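Local coordinates for protein LD10117p (Drosophila melanogaster, PDB 5HJQ) that acts through its TBC domain as a GTPase-activating protein for Rab35, binds phosphoinositides and regulates synaptic vesicle protein recycling at neuromuscular junction boutons, at residues F134-F143 against R179-D187; Y167-D178 against Y198-H206. All blocks are in the same frame, centred on the assembly; numbering follows the deposited sequence.

Interaction 1 (F134-F143 against R179-D187)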
loop_
_atom_site.group_PDB
_atom_site.type_symbol
_atom_site.label_atom_id
_atom_site.label_comp_id
_atom_site.label_asym_id
_atom_site.label_seq_id
_atom_site.Cartn_x
_atom_site.Cartn_y
_atom_site.Cartn_z
ATOM N N PHE A 134 4.920 -24.882 -6.027
ATOM C CA PHE A 134 5.475 -24.134 -7.155
ATOM C C PHE A 134 6.545 -23.128 -6.745
ATOM O O PHE A 134 7.547 -22.963 -7.443
ATOM C CB PHE A 134 4.351 -23.414 -7.904
ATOM C CG PHE A 134 4.785 -22.790 -9.196
ATOM C CD1 PHE A 134 5.113 -23.580 -10.284
ATOM C CD2 PHE A 134 4.853 -21.413 -9.328
ATOM C CE1 PHE A 134 5.512 -23.009 -11.478
ATOM C CE2 PHE A 134 5.247 -20.835 -10.520
ATOM C CZ PHE A 134 5.578 -21.634 -11.597
ATOM N N TYR A 135 6.333 -22.465 -5.611
ATOM C CA TYR A 135 7.279 -21.473 -5.113
ATOM C C TYR A 135 8.688 -22.034 -4.957
ATOM O O TYR A 135 9.651 -21.473 -5.471
ATOM C CB TYR A 135 6.812 -20.906 -3.772
ATOM C CG TYR A 135 7.768 -19.887 -3.194
ATOM C CD1 TYR A 135 8.051 -18.712 -3.878
ATOM C CD2 TYR A 135 8.398 -20.103 -1.974
ATOM C CE1 TYR A 135 8.928 -17.774 -3.363
ATOM C CE2 TYR A 135 9.278 -19.167 -1.448
ATOM C CZ TYR A 135 9.538 -18.003 -2.151
ATOM O OH TYR A 135 10.411 -17.064 -1.648
ATOM N N TRP A 136 8.797 -23.151 -4.247
ATOM C CA TRP A 136 10.097 -23.724 -3.926
ATOM C C TRP A 136 10.813 -24.261 -5.159
ATOM O O TRP A 136 12.043 -24.306 -5.199
ATOM C CB TRP A 136 9.932 -24.815 -2.872
ATOM C CG TRP A 136 9.363 -24.250 -1.618
ATOM C CD1 TRP A 136 8.114 -24.459 -1.112
ATOM C CD2 TRP A 136 10.009 -23.331 -0.731
ATOM N NE1 TRP A 136 7.950 -23.742 0.049
ATOM C CE2 TRP A 136 9.099 -23.042 0.303
ATOM C CE3 TRP A 136 11.273 -22.734 -0.707
ATOM C CZ2 TRP A 136 9.415 -22.181 1.352
ATOM C CZ3 TRP A 136 11.585 -21.882 0.334
ATOM C CH2 TRP A 136 10.660 -21.615 1.351
ATOM N N GLU A 137 10.045 -24.654 -6.169
ATOM C CA GLU A 137 10.625 -24.981 -7.462
ATOM C C GLU A 137 11.346 -23.759 -8.021
ATOM O O GLU A 137 12.497 -23.843 -8.449
ATOM C CB GLU A 137 9.552 -25.456 -8.438
ATOM C CG GLU A 137 10.105 -25.886 -9.783
ATOM C CD GLU A 137 11.099 -27.026 -9.660
ATOM O OE1 GLU A 137 10.810 -27.993 -8.917
ATOM O OE2 GLU A 137 12.174 -26.948 -10.294
ATOM N N MET A 138 10.653 -22.623 -8.005
ATOM C CA MET A 138 11.226 -21.355 -8.444
ATOM C C MET A 138 12.447 -20.984 -7.609
ATOM O O MET A 138 13.475 -20.572 -8.146
ATOM C CB MET A 138 10.184 -20.238 -8.362
ATOM C CG MET A 138 8.937 -20.459 -9.207
ATOM S SD MET A 138 9.252 -20.328 -10.978
ATOM C CE MET A 138 9.381 -22.060 -11.419
ATOM N N VAL A 139 12.318 -21.130 -6.292
ATOM C CA VAL A 139 13.418 -20.871 -5.366
ATOM C C VAL A 139 14.655 -21.668 -5.749
ATOM O O VAL A 139 15.774 -21.153 -5.727
ATOM C CB VAL A 139 13.024 -21.215 -3.914
ATOM C CG1 VAL A 139 14.229 -21.110 -2.985
ATOM C CG2 VAL A 139 11.901 -20.307 -3.443
ATOM N N HIS A 140 14.441 -22.928 -6.111
ATOM C CA HIS A 140 15.536 -23.809 -6.480
ATOM C C HIS A 140 16.189 -23.352 -7.780
ATOM O O HIS A 140 17.405 -23.185 -7.843
ATOM C CB HIS A 140 15.043 -25.251 -6.617
ATOM C CG HIS A 140 15.996 -26.268 -6.072
ATOM N ND1 HIS A 140 16.098 -26.545 -4.725
ATOM C CD2 HIS A 140 16.893 -27.073 -6.690
ATOM C CE1 HIS A 140 17.013 -27.478 -4.538
ATOM N NE2 HIS A 140 17.510 -27.817 -5.714
ATOM N N GLN A 141 15.372 -23.149 -8.810
ATOM C CA GLN A 141 15.871 -22.763 -10.128
ATOM C C GLN A 141 16.723 -21.494 -10.084
ATOM O O GLN A 141 17.697 -21.366 -10.828
ATOM C CB GLN A 141 14.706 -22.573 -11.101
ATOM C CG GLN A 141 13.889 -23.833 -11.350
ATOM C CD GLN A 141 12.883 -23.663 -12.472
ATOM O OE1 GLN A 141 12.851 -22.632 -13.143
ATOM N NE2 GLN A 141 12.052 -24.679 -12.681
ATOM N N VAL A 142 16.364 -20.565 -9.204
ATOM C CA VAL A 142 17.106 -19.316 -9.079
ATOM C C VAL A 142 18.379 -19.488 -8.257
ATOM O O VAL A 142 19.474 -19.163 -8.716
ATOM C CB VAL A 142 16.250 -18.204 -8.435
ATOM C CG1 VAL A 142 17.083 -16.945 -8.234
ATOM C CG2 VAL A 142 15.031 -17.905 -9.291
ATOM N N PHE A 143 18.229 -20.005 -7.041
ATOM C CA PHE A 143 19.330 -20.013 -6.086
ATOM C C PHE A 143 20.079 -21.344 -6.021
ATOM O O PHE A 143 21.185 -21.410 -5.486
ATOM C CB PHE A 143 18.809 -19.637 -4.697
ATOM C CG PHE A 143 18.299 -18.227 -4.610
ATOM C CD1 PHE A 143 19.171 -17.175 -4.380
ATOM C CD2 PHE A 143 16.950 -17.950 -4.767
ATOM C CE1 PHE A 143 18.708 -15.874 -4.304
ATOM C CE2 PHE A 143 16.481 -16.651 -4.690
ATOM C CZ PHE A 143 17.362 -15.612 -4.462
ATOM N N ARG A 179 14.306 -12.816 -1.098
ATOM C CA ARG A 179 14.156 -14.044 -1.868
ATOM C C ARG A 179 12.857 -14.040 -2.666
ATOM O O ARG A 179 12.827 -14.478 -3.815
ATOM C CB ARG A 179 14.210 -15.273 -0.954
ATOM C CG ARG A 179 14.000 -16.584 -1.695
ATOM C CD ARG A 179 14.629 -17.757 -0.958
ATOM N NE ARG A 179 13.956 -18.057 0.303
ATOM C CZ ARG A 179 14.350 -19.004 1.147
ATOM N NH1 ARG A 179 15.416 -19.739 0.866
ATOM N NH2 ARG A 179 13.682 -19.214 2.273
ATOM N N ILE A 180 11.785 -13.546 -2.054
ATOM C CA ILE A 180 10.485 -13.514 -2.716
ATOM C C ILE A 180 10.495 -12.615 -3.953
ATOM O O ILE A 180 10.025 -13.015 -5.020
ATOM C CB ILE A 180 9.373 -13.036 -1.763
ATOM C CG1 ILE A 180 9.184 -14.027 -0.615
ATOM C CG2 ILE A 180 8.064 -12.872 -2.517
ATOM C CD1 ILE A 180 7.982 -13.717 0.256
ATOM N N VAL A 181 11.035 -11.407 -3.814
ATOM C CA VAL A 181 11.054 -10.461 -4.928
ATOM C C VAL A 181 11.979 -10.948 -6.043
ATOM O O VAL A 181 11.753 -10.655 -7.217
ATOM C CB VAL A 181 11.480 -9.042 -4.475
ATOM C CG1 VAL A 181 10.494 -8.491 -3.461
ATOM C CG2 VAL A 181 12.887 -9.052 -3.898
ATOM N N ASN A 182 13.011 -11.704 -5.676
ATOM C CA ASN A 182 13.888 -12.322 -6.663
ATOM C C ASN A 182 13.130 -13.354 -7.478
ATOM O O ASN A 182 13.249 -13.404 -8.702
ATOM C CB ASN A 182 15.097 -12.972 -5.990
ATOM C CG ASN A 182 16.295 -12.041 -5.917
ATOM O OD1 ASN A 182 17.223 -12.141 -6.719
ATOM N ND2 ASN A 182 16.279 -11.130 -4.952
ATOM N N VAL A 183 12.349 -14.176 -6.783
ATOM C CA VAL A 183 11.519 -15.187 -7.425
ATOM C C VAL A 183 10.478 -14.539 -8.332
ATOM O O VAL A 183 10.286 -14.967 -9.473
ATOM C CB VAL A 183 10.810 -16.076 -6.382
ATOM C CG1 VAL A 183 9.753 -16.940 -7.048
ATOM C CG2 VAL A 183 11.824 -16.940 -5.636
ATOM N N LEU A 184 9.812 -13.507 -7.821
ATOM C CA LEU A 184 8.812 -12.780 -8.594
ATOM C C LEU A 184 9.419 -12.197 -9.863
ATOM O O LEU A 184 8.864 -12.360 -10.949
ATOM C CB LEU A 184 8.179 -11.674 -7.750
ATOM C CG LEU A 184 7.091 -12.189 -6.805
ATOM C CD1 LEU A 184 6.560 -11.085 -5.911
ATOM C CD2 LEU A 184 5.961 -12.823 -7.602
ATOM N N GLY A 185 10.569 -11.544 -9.721
ATOM C CA GLY A 185 11.285 -10.996 -10.861
ATOM C C GLY A 185 11.663 -12.067 -11.867
ATOM O O GLY A 185 11.725 -11.813 -13.070
ATOM N N TYR A 186 11.902 -13.275 -11.368
ATOM C CA TYR A 186 12.280 -14.404 -12.213
ATOM C C TYR A 186 11.089 -14.990 -12.969
ATOM O O TYR A 186 11.214 -15.375 -14.132
ATOM C CB TYR A 186 12.941 -15.491 -11.364
ATOM C CG TYR A 186 13.213 -16.785 -12.102
ATOM C CD1 TYR A 186 14.124 -16.834 -13.152
ATOM C CD2 TYR A 186 12.573 -17.963 -11.731
ATOM C CE1 TYR A 186 14.381 -18.024 -13.819
ATOM C CE2 TYR A 186 12.824 -19.157 -12.388
ATOM C CZ TYR A 186 13.728 -19.181 -13.430
ATOM O OH TYR A 186 13.981 -20.362 -14.093
ATOM N N ASP A 187 9.938 -15.059 -12.307
ATOM C CA ASP A 187 8.755 -15.676 -12.899
ATOM C C ASP A 187 7.883 -14.653 -13.628
ATOM O O ASP A 187 7.102 -15.008 -14.512
ATOM C CB ASP A 187 7.931 -16.390 -11.825
ATOM C CG ASP A 187 6.941 -17.376 -12.411
ATOM O OD1 ASP A 187 7.330 -18.150 -13.310
ATOM O OD2 ASP A 187 5.770 -17.373 -11.977
#

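Interaction 2 (Y167-D178 against Y198-H206)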
loop_
_atom_site.group_PDB
_atom_site.type_symbol
_atom_site.label_atom_id
_atom_site.label_comp_id
_atom_site.label_asym_id
_atom_site.label_seq_id
_atom_site.Cartn_x
_atom_site.Cartn_y
_atom_site.Cartn_z
ATOM N N TYR A 167 10.120 -2.344 7.740
ATOM C CA TYR A 167 9.265 -2.192 8.916
ATOM C C TYR A 167 9.834 -2.956 10.115
ATOM O O TYR A 167 10.963 -2.703 10.529
ATOM C CB TYR A 167 7.837 -2.647 8.603
ATOM C CG TYR A 167 7.235 -1.932 7.413
ATOM C CD1 TYR A 167 6.905 -0.584 7.484
ATOM C CD2 TYR A 167 7.003 -2.602 6.217
ATOM C CE1 TYR A 167 6.362 0.080 6.397
ATOM C CE2 TYR A 167 6.458 -1.947 5.124
ATOM C CZ TYR A 167 6.140 -0.606 5.223
ATOM O OH TYR A 167 5.595 0.052 4.146
ATOM N N HIS A 168 9.071 -3.900 10.656
ATOM C CA HIS A 168 9.486 -4.599 11.870
ATOM C C HIS A 168 10.143 -5.950 11.595
ATOM O O HIS A 168 10.389 -6.722 12.520
ATOM C CB HIS A 168 8.288 -4.792 12.803
ATOM C CG HIS A 168 7.676 -3.508 13.272
ATOM N ND1 HIS A 168 6.313 -3.312 13.331
ATOM C CD2 HIS A 168 8.240 -2.356 13.703
ATOM C CE1 HIS A 168 6.065 -2.093 13.779
ATOM N NE2 HIS A 168 7.217 -1.493 14.013
ATOM N N LEU A 169 10.431 -6.234 10.327
ATOM C CA LEU A 169 11.050 -7.502 9.955
ATOM C C LEU A 169 12.446 -7.659 10.549
ATOM O O LEU A 169 13.252 -6.730 10.522
ATOM C CB LEU A 169 11.133 -7.643 8.433
ATOM C CG LEU A 169 9.844 -7.891 7.651
ATOM C CD1 LEU A 169 10.164 -8.115 6.177
ATOM C CD2 LEU A 169 9.087 -9.073 8.233
ATOM N N THR A 170 12.722 -8.847 11.078
ATOM C CA THR A 170 14.057 -9.186 11.548
ATOM C C THR A 170 15.014 -9.284 10.364
ATOM O O THR A 170 14.607 -9.114 9.213
ATOM C CB THR A 170 14.063 -10.515 12.317
ATOM O OG1 THR A 170 13.669 -11.574 11.436
ATOM C CG2 THR A 170 13.097 -10.458 13.493
ATOM N N SER A 171 16.282 -9.562 10.644
ATOM C CA SER A 171 17.272 -9.720 9.583
ATOM C C SER A 171 16.912 -10.905 8.690
ATOM O O SER A 171 17.126 -10.872 7.478
ATOM C CB SER A 171 18.672 -9.900 10.172
ATOM O OG SER A 171 18.742 -11.079 10.955
ATOM N N THR A 172 16.357 -11.946 9.299
ATOM C CA THR A 172 15.899 -13.113 8.556
ATOM C C THR A 172 14.654 -12.770 7.749
ATOM O O THR A 172 14.469 -13.251 6.631
ATOM C CB THR A 172 15.596 -14.293 9.493
ATOM O OG1 THR A 172 16.749 -14.566 10.299
ATOM C CG2 THR A 172 15.235 -15.541 8.695
ATOM N N GLY A 173 13.803 -11.927 8.325
ATOM C CA GLY A 173 12.597 -11.486 7.653
ATOM C C GLY A 173 12.910 -10.746 6.368
ATOM O O GLY A 173 12.272 -10.978 5.341
ATOM N N ARG A 174 13.904 -9.865 6.424
ATOM C CA ARG A 174 14.316 -9.106 5.247
ATOM C C ARG A 174 14.892 -10.014 4.164
ATOM O O ARG A 174 14.620 -9.829 2.974
ATOM C CB ARG A 174 15.344 -8.038 5.625
ATOM C CG ARG A 174 14.855 -7.032 6.653
ATOM C CD ARG A 174 15.938 -6.021 6.998
ATOM N NE ARG A 174 15.992 -5.759 8.434
ATOM C CZ ARG A 174 16.951 -6.205 9.240
ATOM N NH1 ARG A 174 17.949 -6.925 8.749
ATOM N NH2 ARG A 174 16.914 -5.924 10.536
ATOM N N ALA A 175 15.698 -10.986 4.585
ATOM C CA ALA A 175 16.338 -11.913 3.659
ATOM C C ALA A 175 15.300 -12.746 2.918
ATOM O O ALA A 175 15.486 -13.103 1.754
ATOM C CB ALA A 175 17.309 -12.814 4.398
ATOM N N VAL A 176 14.205 -13.053 3.604
ATOM C CA VAL A 176 13.104 -13.795 3.006
ATOM C C VAL A 176 12.400 -12.932 1.960
ATOM O O VAL A 176 12.084 -13.396 0.860
ATOM C CB VAL A 176 12.095 -14.256 4.076
ATOM C CG1 VAL A 176 10.782 -14.656 3.435
ATOM C CG2 VAL A 176 12.676 -15.397 4.898
ATOM N N ALA A 177 12.157 -11.674 2.316
ATOM C CA ALA A 177 11.579 -10.704 1.392
ATOM C C ALA A 177 12.422 -10.606 0.128
ATOM O O ALA A 177 11.897 -10.643 -0.986
ATOM C CB ALA A 177 11.458 -9.343 2.056
ATOM N N ASP A 178 13.735 -10.497 0.313
ATOM C CA ASP A 178 14.673 -10.436 -0.801
ATOM C C ASP A 178 14.555 -11.658 -1.700
ATOM O O ASP A 178 14.685 -11.552 -2.921
ATOM C CB ASP A 178 16.110 -10.306 -0.291
ATOM C CG ASP A 178 16.334 -9.039 0.509
ATOM O OD1 ASP A 178 15.624 -8.042 0.256
ATOM O OD2 ASP A 178 17.223 -9.038 1.390
ATOM N N TYR A 198 8.053 -4.475 -3.035
ATOM C CA TYR A 198 8.841 -4.874 -1.870
ATOM C C TYR A 198 8.197 -4.470 -0.530
ATOM O O TYR A 198 8.095 -5.312 0.363
ATOM C CB TYR A 198 10.263 -4.308 -1.967
ATOM C CG TYR A 198 11.256 -4.948 -1.019
ATOM C CD1 TYR A 198 11.273 -4.617 0.332
ATOM C CD2 TYR A 198 12.183 -5.874 -1.473
ATOM C CE1 TYR A 198 12.179 -5.196 1.200
ATOM C CE2 TYR A 198 13.090 -6.458 -0.612
ATOM C CZ TYR A 198 13.085 -6.112 0.721
ATOM O OH TYR A 198 13.988 -6.688 1.578
ATOM N N PRO A 199 7.776 -3.193 -0.371
ATOM C CA PRO A 199 7.142 -2.830 0.906
ATOM C C PRO A 199 5.927 -3.688 1.259
ATOM O O PRO A 199 5.714 -3.991 2.434
ATOM C CB PRO A 199 6.722 -1.374 0.681
ATOM C CG PRO A 199 7.712 -0.859 -0.287
ATOM C CD PRO A 199 7.971 -2.002 -1.223
ATOM N N ILE A 200 5.154 -4.083 0.253
ATOM C CA ILE A 200 3.984 -4.925 0.470
ATOM C C ILE A 200 4.404 -6.332 0.903
ATOM O O ILE A 200 3.820 -6.913 1.823
ATOM C CB ILE A 200 3.110 -5.006 -0.796
ATOM C CG1 ILE A 200 2.458 -3.651 -1.088
ATOM C CG2 ILE A 200 2.034 -6.070 -0.641
ATOM C CD1 ILE A 200 1.533 -3.672 -2.290
ATOM N N THR A 201 5.423 -6.865 0.236
ATOM C CA THR A 201 5.980 -8.171 0.567
ATOM C C THR A 201 6.374 -8.231 2.037
ATOM O O THR A 201 6.108 -9.218 2.720
ATOM C CB THR A 201 7.211 -8.493 -0.300
ATOM O OG1 THR A 201 6.833 -8.503 -1.680
ATOM C CG2 THR A 201 7.798 -9.850 0.073
ATOM N N SER A 202 6.997 -7.160 2.516
ATOM C CA SER A 202 7.381 -7.054 3.917
ATOM C C SER A 202 6.168 -7.077 4.843
ATOM O O SER A 202 6.209 -7.683 5.910
ATOM C CB SER A 202 8.189 -5.776 4.154
ATOM O OG SER A 202 9.470 -5.862 3.554
ATOM N N ILE A 203 5.095 -6.409 4.434
ATOM C CA ILE A 203 3.877 -6.338 5.238
ATOM C C ILE A 203 3.215 -7.707 5.362
ATOM O O ILE A 203 2.819 -8.122 6.454
ATOM C CB ILE A 203 2.870 -5.337 4.639
ATOM C CG1 ILE A 203 3.443 -3.918 4.667
ATOM C CG2 ILE A 203 1.558 -5.379 5.398
ATOM C CD1 ILE A 203 2.487 -2.863 4.150
ATOM N N LEU A 204 3.097 -8.399 4.235
ATOM C CA LEU A 204 2.548 -9.746 4.205
ATOM C C LEU A 204 3.302 -10.664 5.159
ATOM O O LEU A 204 2.700 -11.446 5.892
ATOM C CB LEU A 204 2.605 -10.305 2.786
ATOM C CG LEU A 204 1.740 -9.598 1.745
ATOM C CD1 LEU A 204 2.125 -10.062 0.358
ATOM C CD2 LEU A 204 0.276 -9.883 2.018
ATOM N N LEU A 205 4.625 -10.541 5.153
ATOM C CA LEU A 205 5.503 -11.403 5.937
ATOM C C LEU A 205 5.352 -11.216 7.446
ATOM O O LEU A 205 5.905 -11.988 8.227
ATOM C CB LEU A 205 6.958 -11.161 5.529
ATOM C CG LEU A 205 7.385 -11.825 4.217
ATOM C CD1 LEU A 205 8.813 -11.447 3.851
ATOM C CD2 LEU A 205 7.237 -13.345 4.331
ATOM N N HIS A 206 4.611 -10.194 7.859
ATOM C CA HIS A 206 4.393 -9.947 9.279
ATOM C C HIS A 206 3.299 -10.842 9.862
ATOM O O HIS A 206 3.109 -10.875 11.077
ATOM C CB HIS A 206 4.032 -8.477 9.523
ATOM C CG HIS A 206 5.206 -7.548 9.495
ATOM N ND1 HIS A 206 5.862 -7.209 8.332
ATOM C CD2 HIS A 206 5.841 -6.888 10.492
ATOM C CE1 HIS A 206 6.851 -6.379 8.612
ATOM N NE2 HIS A 206 6.860 -6.168 9.917
#

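Interaction 1 (F134-F143 against R179-D187)
Within the all-helical TBC domain, helix 134-143 packs across the C-terminal half of helix 171-187, with Met138 against Val183 at the crossing. The short axes stand 88° apart and 9.7 Å from each other. Val183 CG1 meets Met138 CB at 3.6 Å, while its CG2 reaches Tyr135 CE1 and Val139 CG2.

Arg179 is a knob in the hole formed by Tyr135, Trp136, Val139 and Phe143. With CG anti to the backbone N (chi1 178°), Arg179 sends CD past Val139 CG1 at 3.9 Å; the bend at chi3 then turns the guanidinium toward Trp136. The guanidinium offers one face to the edge of the Trp136 ring, Trp136 CZ3 to Arg179 NH2 3.9 Å, with the two planes 87° apart. Glu210 takes a salt bridge from Arg179 NE and a hydrogen bond from Tyr135 OH. Replacing Arg179 by a leucine would probably leave Glu210 without its charged mate and the rim of Trp136 without its flat partner.

At the other end, Tyr186 OH donates to Gln141 OE1 at 2.7 Å, in the carbonyl plane, and Val142 CG2 sits over the Tyr186 ring face, 3.8 Å from the centroid, as a CH-pi contact. Met138 SD adds an oblique Met-aromatic approach to the Tyr186 ring.

Helix 210-221 flanks the junction, its Ala213 and Leu217 touching Ile180, and helix 197-204 reaches Ile180 through Thr201.

Interaction 2 (Y167-D178 against Y198-H206)
Tyr167, Leu169 and His206 interlock where the loop leading into helix 171-187 passes the C-terminal end of helix 197-204, both helices belonging to the TBC domain. His206 keeps CG beside its backbone N, anti to the carbonyl carbon, which lays CE1 3.5 Å from Leu169 CG; Leu169 CD2 rests over the face of the imidazole as a CH-pi contact. At the ring edge, His206 NE2 accepts a long bond from His168 N, 3.3 Å, in the ring plane but bent to 136°.

Tyr167 presents its edge to helix 197-204. Its CE2 lies 3.5 Å from Pro199 O, near the ring plane, and 3.6 Å from Ile203 CG1, which approaches obliquely; its hydroxyl is bound to Leu279 O.

Farther along, Ala177 CB is 3.7 Å from Tyr198 OH and 3.8 Å from Leu205 CD1. The Tyr198 phenol reaches Asp178 because chi1 (-165°) points it away from its backbone N, and Tyr198 OH donates to Asp178 OD1 at 2.5 Å from above the carboxylate plane. Thr170 N-caps the helix by accepting from Gly173 N.

The short helix axes run 128° apart. Helix 210-221 touches Val176 and Leu205 through Glu210 and Ala213, whereas helix 284-297 brings Leu287 to Tyr167, Met291 to Ile203 and Phe284 to the His206 ring.

Helix 171-187 is common to both contacts: its C-terminal half meets helix 134-143 in interaction 1, and its N-terminal half, with the preceding loop, meets helix 197-204 in interaction 2. The two join directly, Val181 CG1 lying 3.7 Å from Tyr198 CD2 and Ile180 CD1 3.9 Å from Thr201 CG2. Interaction 1 is the more peripheral, centred about 23 Å from the chain centre against about 14 Å for interaction 2; each is partly buried. Interaction 1 combines an aliphatic crossing with a tyrosine-glutamine bond and an arginine paired to Glu210, whereas interaction 2 joins its segments by a tyrosine-aspartate bond and a long backbone-to-histidine bond. Neither lies at the inositol trisphosphate pocket.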